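Local atomic coordinates of 3'-5'-exonuclease (Saccharomyces cerevisiae, PDB entry 3E2V), a protein that probably cuts double-stranded DNA as an endonuclease and trims it from the 3' end as an exonuclease, as a TatD-type metal-dependent hydrolase. Residues V251-T256 with L299-A304; R50-A55 with C360-V365; P11-D16 with T383-T388; L21-F26 with A304-I309. All coordinates share one frame; numbering follows the deposited sequence.

Contact 1. Residues V251-T256 with L299-A304. With MG (magnesium ion), chain E.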
loop_
_atom_site.group_PDB
_atom_site.type_symbol
_atom_site.label_atom_id
_atom_site.label_comp_id
_atom_site.label_asym_id
_atom_site.label_seq_id
_atom_site.Cartn_x
_atom_site.Cartn_y
_atom_site.Cartn_z
ATOM N N VAL A 251 -4.460 -7.788 2.768
ATOM C CA VAL A 251 -4.976 -6.570 2.156
ATOM C C VAL A 251 -4.423 -6.429 0.755
ATOM O O VAL A 251 -3.201 -6.334 0.568
ATOM C CB VAL A 251 -4.606 -5.337 3.013
ATOM C CG1 VAL A 251 -5.038 -4.046 2.319
ATOM C CG2 VAL A 251 -5.221 -5.452 4.421
ATOM N N VAL A 252 -5.323 -6.455 -0.232
ATOM C CA VAL A 252 -4.925 -6.270 -1.616
ATOM C C VAL A 252 -5.041 -4.789 -1.972
ATOM O O VAL A 252 -6.138 -4.288 -2.248
ATOM C CB VAL A 252 -5.771 -7.168 -2.576
ATOM C CG1 VAL A 252 -5.268 -7.026 -4.035
ATOM C CG2 VAL A 252 -5.766 -8.638 -2.125
ATOM N N HIS A 253 -3.894 -4.112 -1.974
ATOM C CA HIS A 253 -3.762 -2.654 -2.180
ATOM C C HIS A 253 -4.138 -2.253 -3.603
ATOM O O HIS A 253 -3.907 -2.998 -4.565
ATOM C CB HIS A 253 -2.288 -2.246 -1.817
ATOM C CG HIS A 253 -1.799 -0.916 -2.335
ATOM N ND1 HIS A 253 -2.427 0.288 -2.070
ATOM C CD2 HIS A 253 -0.669 -0.602 -3.028
ATOM C CE1 HIS A 253 -1.733 1.277 -2.614
ATOM N NE2 HIS A 253 -0.668 0.764 -3.210
ATOM N N SER A 254 -4.733 -1.073 -3.737
ATOM C CA SER A 254 -4.845 -0.421 -5.048
ATOM C C SER A 254 -5.452 -1.329 -6.127
ATOM O O SER A 254 -4.877 -1.513 -7.203
ATOM C CB SER A 254 -3.464 0.102 -5.485
ATOM O OG SER A 254 -3.611 1.001 -6.580
ATOM N N PHE A 255 -6.611 -1.910 -5.818
ATOM C CA PHE A 255 -7.240 -2.858 -6.720
ATOM C C PHE A 255 -7.856 -2.198 -7.952
ATOM O O PHE A 255 -8.683 -1.288 -7.829
ATOM C CB PHE A 255 -8.326 -3.641 -5.990
ATOM C CG PHE A 255 -9.005 -4.643 -6.872
ATOM C CD1 PHE A 255 -8.340 -5.816 -7.228
ATOM C CD2 PHE A 255 -10.276 -4.405 -7.387
ATOM C CE1 PHE A 255 -8.945 -6.761 -8.056
ATOM C CE2 PHE A 255 -10.885 -5.362 -8.234
ATOM C CZ PHE A 255 -10.214 -6.526 -8.556
ATOM N N THR A 256 -7.485 -2.694 -9.138
ATOM C CA THR A 256 -8.037 -2.155 -10.394
ATOM C C THR A 256 -8.443 -3.268 -11.367
ATOM O O THR A 256 -8.610 -3.020 -12.573
ATOM C CB THR A 256 -7.025 -1.237 -11.113
ATOM O OG1 THR A 256 -5.872 -2.005 -11.453
ATOM C CG2 THR A 256 -6.616 -0.048 -10.231
ATOM N N LEU A 299 -11.363 -1.169 1.917
ATOM C CA LEU A 299 -10.541 -0.185 2.625
ATOM C C LEU A 299 -10.230 0.974 1.703
ATOM O O LEU A 299 -10.133 0.792 0.493
ATOM C CB LEU A 299 -9.232 -0.818 3.112
ATOM C CG LEU A 299 -9.420 -2.100 3.927
ATOM C CD1 LEU A 299 -8.056 -2.647 4.295
ATOM C CD2 LEU A 299 -10.278 -1.878 5.188
ATOM N N LEU A 300 -10.110 2.173 2.272
ATOM C CA LEU A 300 -9.893 3.376 1.464
ATOM C C LEU A 300 -8.434 3.804 1.519
ATOM O O LEU A 300 -7.753 3.648 2.544
ATOM C CB LEU A 300 -10.769 4.516 1.997
ATOM C CG LEU A 300 -12.277 4.295 1.946
ATOM C CD1 LEU A 300 -13.016 5.426 2.682
ATOM C CD2 LEU A 300 -12.684 4.254 0.489
ATOM N N GLU A 301 -7.967 4.384 0.415
ATOM C CA GLU A 301 -6.585 4.842 0.294
ATOM C C GLU A 301 -6.522 5.868 -0.799
ATOM O O GLU A 301 -7.418 5.928 -1.659
ATOM C CB GLU A 301 -5.620 3.696 -0.048
ATOM C CG GLU A 301 -6.260 2.571 -0.850
ATOM C CD GLU A 301 -5.235 1.733 -1.607
ATOM O OE1 GLU A 301 -4.436 2.315 -2.365
ATOM O OE2 GLU A 301 -5.254 0.502 -1.456
ATOM N N THR A 302 -5.474 6.692 -0.762
ATOM C CA THR A 302 -5.259 7.655 -1.850
ATOM C C THR A 302 -4.208 7.201 -2.857
ATOM O O THR A 302 -4.273 7.557 -4.043
ATOM C CB THR A 302 -4.821 9.062 -1.357
ATOM O OG1 THR A 302 -3.590 8.969 -0.615
ATOM C CG2 THR A 302 -5.918 9.747 -0.549
ATOM N N ASP A 303 -3.223 6.419 -2.405
ATOM C CA ASP A 303 -2.009 6.143 -3.208
ATOM C C ASP A 303 -1.241 7.425 -3.518
ATOM O O ASP A 303 -0.418 7.448 -4.449
ATOM C CB ASP A 303 -2.323 5.345 -4.491
ATOM C CG ASP A 303 -1.151 4.505 -4.940
ATOM O OD1 ASP A 303 -0.451 3.939 -4.062
ATOM O OD2 ASP A 303 -0.929 4.401 -6.171
ATOM N N ALA A 304 -1.477 8.471 -2.720
ATOM C CA ALA A 304 -0.787 9.754 -2.960
ATOM C C ALA A 304 0.737 9.507 -3.059
ATOM O O ALA A 304 1.300 8.721 -2.283
ATOM C CB ALA A 304 -1.104 10.713 -1.873
HETATM MG MG MG E . 0.597 2.005 -4.531
HETATM O O HOH W 1 -0.290 1.681 -6.306
HETATM O O HOH W 2 1.991 3.137 -5.544
HETATM O O HOH W 3 1.834 2.222 -2.901
HETATM O O HOH W 4 1.776 -0.148 -5.317
#

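Contact 2. Residues R50-A55 with C360-V365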
loop_
_atom_site.group_PDB
_atom_site.type_symbol
_atom_site.label_atom_id
_atom_site.label_comp_id
_atom_site.label_asym_id
_atom_site.label_seq_id
_atom_site.Cartn_x
_atom_site.Cartn_y
_atom_site.Cartn_z
ATOM N N ARG A 50 -8.652 17.760 6.987
ATOM C CA ARG A 50 -9.697 17.038 6.258
ATOM C C ARG A 50 -9.967 15.637 6.851
ATOM O O ARG A 50 -10.360 14.704 6.147
ATOM C CB ARG A 50 -9.384 16.981 4.753
ATOM C CG ARG A 50 -9.052 18.328 4.097
ATOM C CD ARG A 50 -10.130 19.376 4.404
ATOM N NE ARG A 50 -11.454 18.849 4.056
ATOM C CZ ARG A 50 -12.589 19.265 4.613
ATOM N NH1 ARG A 50 -12.568 20.216 5.548
ATOM N NH2 ARG A 50 -13.740 18.726 4.224
ATOM N N HIS A 51 -9.761 15.533 8.161
ATOM C CA HIS A 51 -10.251 14.431 9.005
ATOM C C HIS A 51 -9.497 13.121 8.861
ATOM O O HIS A 51 -9.968 12.085 9.341
ATOM C CB HIS A 51 -11.756 14.207 8.809
ATOM C CG HIS A 51 -12.546 15.481 8.753
ATOM N ND1 HIS A 51 -12.621 16.360 9.817
ATOM C CD2 HIS A 51 -13.260 16.040 7.746
ATOM C CE1 HIS A 51 -13.352 17.404 9.466
ATOM N NE2 HIS A 51 -13.756 17.235 8.220
ATOM N N VAL A 52 -8.326 13.176 8.234
ATOM C CA VAL A 52 -7.459 12.001 8.184
ATOM C C VAL A 52 -6.748 11.876 9.522
ATOM O O VAL A 52 -6.008 12.776 9.937
ATOM C CB VAL A 52 -6.464 12.038 7.002
ATOM C CG1 VAL A 52 -5.768 10.673 6.844
ATOM C CG2 VAL A 52 -7.183 12.430 5.718
ATOM N N LYS A 53 -6.975 10.749 10.193
ATOM C CA LYS A 53 -6.437 10.536 11.519
ATOM C C LYS A 53 -5.156 9.717 11.503
ATOM O O LYS A 53 -4.255 9.949 12.307
ATOM C CB LYS A 53 -7.472 9.846 12.414
ATOM C CG LYS A 53 -8.815 10.545 12.463
ATOM C CD LYS A 53 -8.729 11.965 13.024
ATOM C CE LYS A 53 -10.079 12.639 12.918
ATOM N NZ LYS A 53 -10.014 14.035 13.442
ATOM N N ASN A 54 -5.084 8.727 10.617
ATOM C CA ASN A 54 -3.973 7.776 10.596
ATOM C C ASN A 54 -3.618 7.525 9.138
ATOM O O ASN A 54 -4.478 7.695 8.261
ATOM C CB ASN A 54 -4.395 6.414 11.174
ATOM C CG ASN A 54 -4.525 6.396 12.681
ATOM O OD1 ASN A 54 -3.942 5.521 13.339
ATOM N ND2 ASN A 54 -5.300 7.301 13.230
ATOM N N ALA A 55 -2.366 7.135 8.875
ATOM C CA ALA A 55 -2.009 6.686 7.531
ATOM C C ALA A 55 -0.936 5.633 7.624
ATOM O O ALA A 55 -0.150 5.613 8.573
ATOM C CB ALA A 55 -1.543 7.849 6.664
ATOM N N CYS A 360 -5.047 14.233 2.053
ATOM C CA CYS A 360 -6.255 15.000 2.376
ATOM C C CYS A 360 -7.390 14.746 1.401
ATOM O O CYS A 360 -8.522 15.215 1.618
ATOM C CB CYS A 360 -5.999 16.511 2.465
ATOM S SG CYS A 360 -5.509 17.320 0.921
ATOM N N ASN A 361 -7.108 14.011 0.332
ATOM C CA ASN A 361 -8.129 13.671 -0.648
ATOM C C ASN A 361 -8.833 12.341 -0.380
ATOM O O ASN A 361 -9.601 11.859 -1.209
ATOM C CB ASN A 361 -7.551 13.740 -2.065
ATOM C CG ASN A 361 -7.300 15.174 -2.501
ATOM O OD1 ASN A 361 -7.817 16.110 -1.894
ATOM N ND2 ASN A 361 -6.480 15.353 -3.518
ATOM N N MET A 362 -8.607 11.781 0.803
ATOM C CA MET A 362 -9.379 10.612 1.254
ATOM C C MET A 362 -10.882 10.836 1.121
ATOM O O MET A 362 -11.622 9.955 0.675
ATOM C CB MET A 362 -9.019 10.281 2.703
ATOM C CG MET A 362 -7.729 9.459 2.806
ATOM S SD MET A 362 -7.809 7.713 2.137
ATOM C CE MET A 362 -8.739 6.951 3.528
ATOM N N GLU A 363 -11.325 12.023 1.531
ATOM C CA GLU A 363 -12.741 12.354 1.492
ATOM C C GLU A 363 -13.346 12.231 0.097
ATOM O O GLU A 363 -14.528 11.894 -0.038
ATOM C CB GLU A 363 -12.981 13.747 2.073
ATOM C CG GLU A 363 -12.301 14.882 1.329
ATOM C CD GLU A 363 -12.500 16.220 2.001
ATOM O OE1 GLU A 363 -13.298 16.310 2.958
ATOM O OE2 GLU A 363 -11.831 17.186 1.567
ATOM N N GLN A 364 -12.547 12.468 -0.947
ATOM C CA GLN A 364 -13.038 12.317 -2.317
ATOM C C GLN A 364 -13.276 10.854 -2.644
ATOM O O GLN A 364 -14.244 10.507 -3.289
ATOM C CB GLN A 364 -12.046 12.919 -3.322
ATOM C CG GLN A 364 -11.811 14.405 -3.174
ATOM C CD GLN A 364 -10.765 14.919 -4.138
ATOM O OE1 GLN A 364 -10.321 14.214 -5.020
ATOM N NE2 GLN A 364 -10.363 16.170 -3.956
ATOM N N VAL A 365 -12.365 9.987 -2.210
ATOM C CA VAL A 365 -12.546 8.555 -2.472
ATOM C C VAL A 365 -13.814 8.072 -1.756
ATOM O O VAL A 365 -14.619 7.343 -2.344
ATOM C CB VAL A 365 -11.309 7.743 -2.034
ATOM C CG1 VAL A 365 -11.426 6.270 -2.463
ATOM C CG2 VAL A 365 -10.043 8.371 -2.618
HETATM O O HOH W 5 -9.853 13.684 3.509
#

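Contact 3. Residues P11-D16 with T383-T388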
loop_
_atom_site.group_PDB
_atom_site.type_symbol
_atom_site.label_atom_id
_atom_site.label_comp_id
_atom_site.label_asym_id
_atom_site.label_seq_id
_atom_site.Cartn_x
_atom_site.Cartn_y
_atom_site.Cartn_z
ATOM N N PRO A 11 -18.881 12.789 13.268
ATOM C CA PRO A 11 -17.431 12.978 13.309
ATOM C C PRO A 11 -16.732 12.017 12.352
ATOM O O PRO A 11 -16.593 10.821 12.637
ATOM C CB PRO A 11 -17.065 12.634 14.759
ATOM C CG PRO A 11 -18.334 12.094 15.399
ATOM C CD PRO A 11 -19.323 11.846 14.303
ATOM N N LEU A 12 -16.301 12.553 11.219
ATOM C CA LEU A 12 -15.672 11.745 10.182
ATOM C C LEU A 12 -14.221 11.456 10.544
ATOM O O LEU A 12 -13.526 12.298 11.122
ATOM C CB LEU A 12 -15.770 12.458 8.836
ATOM C CG LEU A 12 -17.175 12.902 8.395
ATOM C CD1 LEU A 12 -17.098 13.633 7.074
ATOM C CD2 LEU A 12 -18.149 11.725 8.274
ATOM N N LYS A 13 -13.783 10.238 10.220
ATOM C CA LYS A 13 -12.400 9.801 10.451
ATOM C C LYS A 13 -11.946 8.955 9.273
ATOM O O LYS A 13 -12.617 7.998 8.900
ATOM C CB LYS A 13 -12.278 8.987 11.746
ATOM C CG LYS A 13 -12.758 9.695 13.016
ATOM C CD LYS A 13 -12.675 8.739 14.195
ATOM C CE LYS A 13 -13.535 9.210 15.373
ATOM N NZ LYS A 13 -13.624 8.154 16.430
ATOM N N TYR A 14 -10.797 9.309 8.692
ATOM C CA TYR A 14 -10.210 8.524 7.582
ATOM C C TYR A 14 -8.862 7.935 7.964
ATOM O O TYR A 14 -8.108 8.519 8.742
ATOM C CB TYR A 14 -10.017 9.396 6.334
ATOM C CG TYR A 14 -11.248 10.130 5.860
ATOM C CD1 TYR A 14 -12.288 9.443 5.212
ATOM C CD2 TYR A 14 -11.353 11.509 6.000
ATOM C CE1 TYR A 14 -13.418 10.115 4.768
ATOM C CE2 TYR A 14 -12.492 12.206 5.546
ATOM C CZ TYR A 14 -13.519 11.500 4.944
ATOM O OH TYR A 14 -14.625 12.184 4.483
ATOM N N TYR A 15 -8.565 6.775 7.375
ATOM C CA TYR A 15 -7.332 6.054 7.624
ATOM C C TYR A 15 -6.798 5.670 6.253
ATOM O O TYR A 15 -7.291 4.717 5.622
ATOM C CB TYR A 15 -7.643 4.813 8.454
ATOM C CG TYR A 15 -6.501 4.134 9.158
ATOM C CD1 TYR A 15 -6.713 3.624 10.435
ATOM C CD2 TYR A 15 -5.249 3.930 8.557
ATOM C CE1 TYR A 15 -5.725 2.961 11.113
ATOM C CE2 TYR A 15 -4.212 3.265 9.261
ATOM C CZ TYR A 15 -4.498 2.779 10.543
ATOM O OH TYR A 15 -3.563 2.117 11.305
ATOM N N ASP A 16 -5.810 6.436 5.772
ATOM C CA ASP A 16 -5.280 6.216 4.420
ATOM C C ASP A 16 -4.303 5.057 4.465
ATOM O O ASP A 16 -3.226 5.186 5.047
ATOM C CB ASP A 16 -4.587 7.492 3.926
ATOM C CG ASP A 16 -4.172 7.434 2.458
ATOM O OD1 ASP A 16 -4.164 6.339 1.835
ATOM O OD2 ASP A 16 -3.841 8.525 1.924
ATOM N N THR A 383 -17.893 2.460 8.823
ATOM C CA THR A 383 -17.508 1.047 8.619
ATOM C C THR A 383 -16.040 0.932 8.207
ATOM O O THR A 383 -15.302 0.131 8.783
ATOM C CB THR A 383 -18.415 0.358 7.586
ATOM O OG1 THR A 383 -19.738 0.214 8.123
ATOM C CG2 THR A 383 -17.907 -1.025 7.197
ATOM N N THR A 384 -15.608 1.734 7.234
ATOM C CA THR A 384 -14.205 1.657 6.778
ATOM C C THR A 384 -13.202 2.058 7.857
ATOM O O THR A 384 -12.120 1.460 7.986
ATOM C CB THR A 384 -13.996 2.480 5.491
ATOM O OG1 THR A 384 -14.422 3.837 5.691
ATOM C CG2 THR A 384 -14.792 1.875 4.355
ATOM N N TRP A 385 -13.547 3.069 8.646
ATOM C CA TRP A 385 -12.662 3.465 9.744
ATOM C C TRP A 385 -12.441 2.310 10.737
ATOM O O TRP A 385 -11.303 1.988 11.115
ATOM C CB TRP A 385 -13.257 4.665 10.485
ATOM C CG TRP A 385 -12.565 4.965 11.763
ATOM C CD1 TRP A 385 -13.035 4.707 13.018
ATOM C CD2 TRP A 385 -11.266 5.552 11.932
ATOM N NE1 TRP A 385 -12.127 5.110 13.964
ATOM C CE2 TRP A 385 -11.024 5.630 13.334
ATOM C CE3 TRP A 385 -10.288 6.029 11.042
ATOM C CZ2 TRP A 385 -9.844 6.162 13.866
ATOM C CZ3 TRP A 385 -9.106 6.542 11.566
ATOM C CH2 TRP A 385 -8.897 6.612 12.977
ATOM N N LYS A 386 -13.542 1.706 11.171
ATOM C CA LYS A 386 -13.466 0.669 12.196
ATOM C C LYS A 386 -12.753 -0.556 11.657
ATOM O O LYS A 386 -11.957 -1.173 12.363
ATOM C CB LYS A 386 -14.862 0.301 12.699
ATOM C CG LYS A 386 -15.428 1.418 13.529
ATOM C CD LYS A 386 -16.694 1.039 14.188
ATOM C CE LYS A 386 -17.020 2.063 15.274
ATOM N NZ LYS A 386 -18.236 1.595 15.975
ATOM N N THR A 387 -13.041 -0.909 10.411
ATOM C CA THR A 387 -12.388 -2.064 9.802
ATOM C C THR A 387 -10.881 -1.838 9.638
ATOM O O THR A 387 -10.077 -2.730 9.940
ATOM C CB THR A 387 -13.062 -2.423 8.479
ATOM O OG1 THR A 387 -14.445 -2.712 8.751
ATOM C CG2 THR A 387 -12.437 -3.665 7.883
ATOM N N THR A 388 -10.497 -0.642 9.189
ATOM C CA THR A 388 -9.084 -0.351 8.994
ATOM C C THR A 388 -8.325 -0.348 10.320
ATOM O O THR A 388 -7.215 -0.881 10.412
ATOM C CB THR A 388 -8.891 0.987 8.258
ATOM O OG1 THR A 388 -9.669 0.970 7.053
ATOM C CG2 THR A 388 -7.437 1.176 7.853
HETATM O O HOH W 6 -13.052 6.111 6.844
HETATM O O HOH W 7 -9.560 2.929 4.995
#

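Contact 4. Residues L21-F26 with A304-I309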
loop_
_atom_site.group_PDB
_atom_site.type_symbol
_atom_site.label_atom_id
_atom_site.label_comp_id
_atom_site.label_asym_id
_atom_site.label_seq_id
_atom_site.Cartn_x
_atom_site.Cartn_y
_atom_site.Cartn_z
ATOM N N LEU A 21 4.616 8.307 1.333
ATOM C CA LEU A 21 5.192 9.535 1.875
ATOM C C LEU A 21 6.663 9.738 1.551
ATOM O O LEU A 21 7.139 10.880 1.551
ATOM C CB LEU A 21 4.950 9.583 3.379
ATOM C CG LEU A 21 5.100 10.985 3.977
ATOM C CD1 LEU A 21 4.032 11.956 3.457
ATOM C CD2 LEU A 21 5.060 10.907 5.497
ATOM N N THR A 22 7.380 8.663 1.252
ATOM C CA THR A 22 8.770 8.810 0.816
ATOM C C THR A 22 8.922 9.268 -0.635
ATOM O O THR A 22 10.057 9.473 -1.086
ATOM C CB THR A 22 9.552 7.502 0.955
ATOM O OG1 THR A 22 9.014 6.519 0.050
ATOM C CG2 THR A 22 9.495 6.989 2.380
ATOM N N ASP A 23 7.821 9.401 -1.386
ATOM C CA ASP A 23 7.950 9.748 -2.787
ATOM C C ASP A 23 8.659 11.089 -2.966
ATOM O O ASP A 23 8.390 12.021 -2.215
ATOM C CB ASP A 23 6.598 9.795 -3.472
ATOM C CG ASP A 23 6.754 9.893 -4.962
ATOM O OD1 ASP A 23 6.876 8.842 -5.612
ATOM O OD2 ASP A 23 6.837 11.023 -5.465
ATOM N N PRO A 24 9.594 11.181 -3.934
ATOM C CA PRO A 24 10.280 12.460 -4.121
ATOM C C PRO A 24 9.408 13.702 -4.299
ATOM O O PRO A 24 9.836 14.788 -3.906
ATOM C CB PRO A 24 11.160 12.202 -5.347
ATOM C CG PRO A 24 11.476 10.735 -5.219
ATOM C CD PRO A 24 10.143 10.147 -4.828
ATOM N N MET A 25 8.194 13.559 -4.825
ATOM C CA MET A 25 7.322 14.738 -5.005
ATOM C C MET A 25 6.990 15.406 -3.657
ATOM O O MET A 25 6.868 16.630 -3.564
ATOM C CB MET A 25 6.021 14.372 -5.741
ATOM C CG MET A 25 6.191 14.110 -7.227
ATOM S SD MET A 25 4.567 14.005 -8.127
ATOM C CE MET A 25 4.568 12.274 -8.468
ATOM N N PHE A 26 6.868 14.591 -2.607
ATOM C CA PHE A 26 6.592 15.117 -1.270
ATOM C C PHE A 26 7.808 15.798 -0.643
ATOM O O PHE A 26 7.710 16.481 0.388
ATOM C CB PHE A 26 6.035 14.023 -0.354
ATOM C CG PHE A 26 4.686 13.519 -0.783
ATOM C CD1 PHE A 26 3.705 14.410 -1.206
ATOM C CD2 PHE A 26 4.390 12.148 -0.759
ATOM C CE1 PHE A 26 2.442 13.943 -1.606
ATOM C CE2 PHE A 26 3.138 11.671 -1.133
ATOM C CZ PHE A 26 2.160 12.572 -1.562
ATOM N N ALA A 304 -1.477 8.471 -2.720
ATOM C CA ALA A 304 -0.787 9.754 -2.960
ATOM C C ALA A 304 0.737 9.507 -3.059
ATOM O O ALA A 304 1.300 8.721 -2.283
ATOM C CB ALA A 304 -1.104 10.713 -1.873
ATOM N N PRO A 305 1.423 10.158 -4.003
ATOM C CA PRO A 305 0.972 11.258 -4.856
ATOM C C PRO A 305 0.251 10.856 -6.138
ATOM O O PRO A 305 -0.050 11.732 -6.958
ATOM C CB PRO A 305 2.287 11.942 -5.223
ATOM C CG PRO A 305 3.226 10.777 -5.401
ATOM C CD PRO A 305 2.841 9.807 -4.265
ATOM N N TRP A 306 0.016 9.561 -6.326
ATOM C CA TRP A 306 -0.650 9.022 -7.513
ATOM C C TRP A 306 -2.161 9.004 -7.342
ATOM O O TRP A 306 -2.687 9.332 -6.270
ATOM C CB TRP A 306 -0.159 7.588 -7.750
ATOM C CG TRP A 306 1.331 7.474 -7.588
ATOM C CD1 TRP A 306 2.010 6.782 -6.615
ATOM C CD2 TRP A 306 2.321 8.090 -8.409
ATOM N NE1 TRP A 306 3.363 6.929 -6.791
ATOM C CE2 TRP A 306 3.586 7.726 -7.883
ATOM C CE3 TRP A 306 2.267 8.910 -9.548
ATOM C CZ2 TRP A 306 4.791 8.163 -8.455
ATOM C CZ3 TRP A 306 3.469 9.342 -10.120
ATOM C CH2 TRP A 306 4.711 8.964 -9.568
ATOM N N CYS A 307 -2.856 8.661 -8.428
ATOM C CA CYS A 307 -4.286 8.344 -8.384
ATOM C C CYS A 307 -5.213 9.511 -8.063
ATOM O O CYS A 307 -6.282 9.330 -7.460
ATOM C CB CYS A 307 -4.546 7.148 -7.464
ATOM S SG CYS A 307 -3.687 5.630 -8.002
ATOM N N GLU A 308 -4.825 10.708 -8.510
ATOM C CA GLU A 308 -5.734 11.866 -8.438
ATOM C C GLU A 308 -7.037 11.520 -9.150
ATOM O O GLU A 308 -7.017 10.943 -10.229
ATOM C CB GLU A 308 -5.089 13.083 -9.105
ATOM C CG GLU A 308 -5.888 14.362 -8.978
ATOM C CD GLU A 308 -5.302 15.520 -9.782
ATOM O OE1 GLU A 308 -4.311 15.316 -10.535
ATOM O OE2 GLU A 308 -5.858 16.643 -9.685
ATOM N N ILE A 309 -8.156 11.864 -8.530
ATOM C CA ILE A 309 -9.466 11.766 -9.181
ATOM C C ILE A 309 -9.617 12.966 -10.121
ATOM O O ILE A 309 -9.609 14.118 -9.674
ATOM C CB ILE A 309 -10.589 11.693 -8.147
ATOM C CG1 ILE A 309 -10.533 10.335 -7.420
ATOM C CG2 ILE A 309 -11.952 11.867 -8.802
ATOM C CD1 ILE A 309 -11.298 10.301 -6.111
HETATM O O HOH W 8 5.576 6.563 -4.971
#

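Contact 1. Residues V251-T256 with L299-A304
Val251 meets Leu299 through its two methyl branches. CG1 and CG2 both pack on Leu299 CD1, with Val251 CG1 3.9 Å from it, and the two side chains cross at about a right angle. Two residues on, His253 has CG anti to the backbone N (chi1 162°), which carries its ring toward Glu301 and Asp303. His253 ND1 donates to Glu301 OE2 at 2.9 Å. The ring and carboxylate planes are 9° apart, though ND1 stands out of the carboxylate plane. At the other side of the ring, His253 NE2 binds the magnesium ion at 2.2 Å. Asp303 OD1 binds the same ion, also at 2.2 Å, and four waters, one of them at a longer distance, complete six ligands. The carboxylate of Glu301 is therefore a second-shell group, fixing the rotation of the histidine and probably making NE2 a stronger metal ligand. Ser254 follows, and its backbone N donates to Glu301 OE2 at 2.8 Å. The two donors reach this oxygen from opposite faces of the carboxylate. Asn277 bonds both Glu301 OE1 and Ser254 OG, while Asn20 bonds Asp303 OD1. The site lies at the C-terminal ends of barrel strands, as in metal-dependent hydrolases of the TIM-barrel type. Strand 250-252 pairs with strands 199-204 and 272-276. Helix 377-392 packs on Val251 and Leu299, and helix 362-373 covers Leu300.

Contact 2. Residues R50-A55 with C360-V365
Arg50 reaches Glu363, in the first turn of helix 362-373. Arg50 CB lies 3.7 Å from Cys360 O. Arg50 CG packs on Cys360 CB at 3.9 Å, and Arg50 CD comes to 4.0 Å from Glu363 OE2. The chain bends at chi2 and chi3 (-52° and -53°), which brings CD and then NE round to the carboxylate. Arg50 NE donates to Glu363 OE2 at 3.0 Å, and Arg50 NH2 donates to Glu363 OE1 at 2.8 Å. This is a side-on, two-nitrogen salt bridge, one nitrogen to each oxygen. The guanidinium and carboxylate planes are turned 48° apart, so the pairing is not flat. Arg50 follows helix 40-49, which ends in a Schellman motif with His51, at positive phi, as its C-prime residue. Strand 52-57 then begins in the parallel barrel sheet, completing a helix-to-strand connection of the TIM barrel. An alanine in place of Arg50 would probably leave the Glu363 carboxylate without its charged mate and Cys360 CB without its packing against CG. A water ties the backbones together: it donates to Arg50 O and Cys360 O and accepts from Glu363 N, at the first turn of the helix. Further on, Val52 CG2 packs on Met362 CB at 4.1 Å. Met362 also touches Asp16 of strand 14-16 and Leu300 of strand 298-300.

Contact 3. Residues P11-D16 with T383-T388
The Trp385 indole carries Lys13 on one face, and the Tyr15 ring carries Thr388 CG2 on one of its own. Both are CH-pi contacts. They join the first barrel strand, 14-16, and the residue before it to the last helix, 377-392, where the TIM barrel closes. Lys13 CB stands 3.7 Å from the centroid of the Trp385 six-membered ring. Its extended chain continues over the indole, with Lys13 CD 3.6 Å from Trp385 CE2. At the indole edge, Tyr14 O lies 3.6 Å from Trp385 CZ3. Tyr15 and Trp385 meet obliquely, with planes at 48°. Trp385 CG, anti to the backbone N (chi1 169°), sends the indole toward the strand. Thr388 CG2 sits 3.6 Å from the Tyr15 centroid, offset toward the rim. The Tyr15 hydroxyl bonds Gly393 O beyond. Two waters bridge strand and helix: one donates to Lys13 O and Thr384 OG1. The other donates to Tyr15 O and to Thr388 OG1, a hydroxyl that itself donates to Thr384 O at 2.7 Å.

Contact 4. Residues L21-F26 with A304-I309
Asp23 OD1 and Trp306 NE1 share one water, which donates to the carboxylate oxygen at 2.7 Å and accepts from the indole nitrogen at 2.9 Å. The other oxygen, Asp23 OD2, accepts from Met25 N at 2.9 Å and closes an Asx turn at the start of the 3-10 segment 24-26. It also lies 3.6 Å from Pro305 CG. The planes of the Asp23 carboxylate and the Trp306 ring are 86° apart, close to perpendicular. An alanine at Asp23 would probably leave Met25 N without its turn-closing acceptor and the water at Trp306 NE1 without its carboxylate partner. Met25 bends at chi3 (-109°), which brings CE to 3.5 Å from Trp306 CH2 and also onto Pro305. Phe26 meets the cis Ala304-Pro305 peptide: Phe26 CZ is 3.5 Å from Pro305 N, and Ala304 CB lies at the ring edge. The loop after strand 18-19 packs here on the loop after strand 298-300, and Cys279 is bonded to Cys307 by a disulfide. Trp306 comes about 5 Å from the magnesium ion, between nearest atoms. Apolar packing plus one water-mediated polar link thus keeps Trp306, beside the metal site, next to the loop after strand 18-19.

All four contacts belong to one TIM barrel with eight parallel strands in chain order. Contact 3 joins the first strand to the last helix, and contact 2 joins the second strand to helix 362-373. Their centres are about 9 Å apart. Contact 1 lies deeper, its centre about 13 Å from that of contact 2 and about 14 Å from that of contact 3. It links the sixth and eighth strands. Contact 4 shares Ala304 with contact 1; their centres are about 13 Å apart. Contact 3 spans the widest stretch of chain, the segments of contacts 4 and 2 interleave within it, and all three span contact 1. Contacts 2, 3 and 4 thus bring the start of the chain against its last third, while contact 1 carries the metal site.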